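Local coordinates for hypoxic response protein 1 (PDB 1Y5H) that is a secreted, homodimeric CBS-domain protein of the hypoxic response that probably binds zinc and, unlike some relatives, apparently not AMP, at the interface of chains A and B. Numbering follows the deposited sequence. Chains: chain A/B, hypothetical protein RV2626C.

The interface of chains A and B. Residues chain A 31-32, 35; chain B 66-67.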
# COMPACT_ATOMS: atom_id res chain seq x y z
N ALA A 31 2.17 11.61 4.27
CA ALA A 31 2.83 10.37 4.67
C ALA A 31 2.96 10.33 6.18
O ALA A 31 2.80 9.27 6.80
CB ALA A 31 4.22 10.29 4.02
N GLN A 32 3.24 11.48 6.78
CA GLN A 32 3.36 11.56 8.24
C GLN A 32 2.04 11.23 8.92
O GLN A 32 2.02 10.58 9.97
CB GLN A 32 3.83 12.95 8.64
CG GLN A 32 5.24 13.26 8.16
CD GLN A 32 5.63 14.71 8.32
OE1 GLN A 32 6.76 15.09 8.02
NE2 GLN A 32 4.70 15.53 8.80
N ARG A 35 1.41 7.47 8.97
CA ARG A 35 2.21 6.76 9.96
C ARG A 35 1.58 6.99 11.33
O ARG A 35 1.46 6.07 12.13
CB ARG A 35 3.66 7.27 9.98
CG ARG A 35 4.53 6.56 11.02
CD ARG A 35 5.99 7.00 10.98
NE ARG A 35 6.17 8.40 11.34
CZ ARG A 35 7.35 8.98 11.54
NH1 ARG A 35 8.46 8.26 11.42
NH2 ARG A 35 7.43 10.26 11.86
N ALA B 66 7.78 9.46 5.69
CA ALA B 66 7.30 9.82 7.03
C ALA B 66 8.42 9.90 8.07
O ALA B 66 8.23 10.48 9.14
CB ALA B 66 6.24 8.83 7.49
N ALA B 67 9.57 9.33 7.75
CA ALA B 67 10.72 9.33 8.65
C ALA B 67 11.73 10.43 8.31
O ALA B 67 12.86 10.43 8.80
CB ALA B 67 11.41 7.98 8.63
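The helical backbone of 27-37 turns one side, formed by A:Ala31, A:Gln32 and A:Arg35, toward the loop residues B:Ala66 and B:Ala67 that follow helix 57-65 of the partner. B:Ala66 fills the centre of the patch. Its methyl group points into the helix surface, with B:Ala66 CB 3.5 Å from the backbone carbonyl O of A:Ala31, while A:Arg35 CB lies 3.9 Å from B:Ala66 CB. Further along the arginine, CD and NE keep similar distances, and the chain runs alongside the B:Ala66 methyl before its guanidinium passes over the carbonyl. A:Arg35 leaves the helix with CG anti to the backbone N (chi1 179°), stays extended through chi2, and then bends at chi3 (65°), which turns the guanidinium over the peptide carbonyl of B:Ala66. One face of the flat A:Arg35 group lies above this carbonyl, with B:Ala66 C 3.6 Å from the plane, offset toward the rim. The C=O tilts up toward the face, bringing B:Ala66 O 2.8 Å from A:Arg35 NH2. The N-H bonds lie in the plane of the guanidinium and are not aimed at this O, so the short distance is not a hydrogen bond; the contact may be partly electrostatic. B:Ala67 borders the guanidinium, with B:Ala67 CA 3.7 Å from A:Arg35 NH1. On the other flank, A:Gln32 CA lies 4.0 Å from B:Ala66 CB, and the glutamine CG only grazes the B:Ala66 backbone. Repeated with the chains exchanged, this small patch, in which packing of the B:Ala66 methyl is joined by the arginine over its carbonyl, fits a loop against a helix and helps join the two CBS-domain subunits into the homodimer.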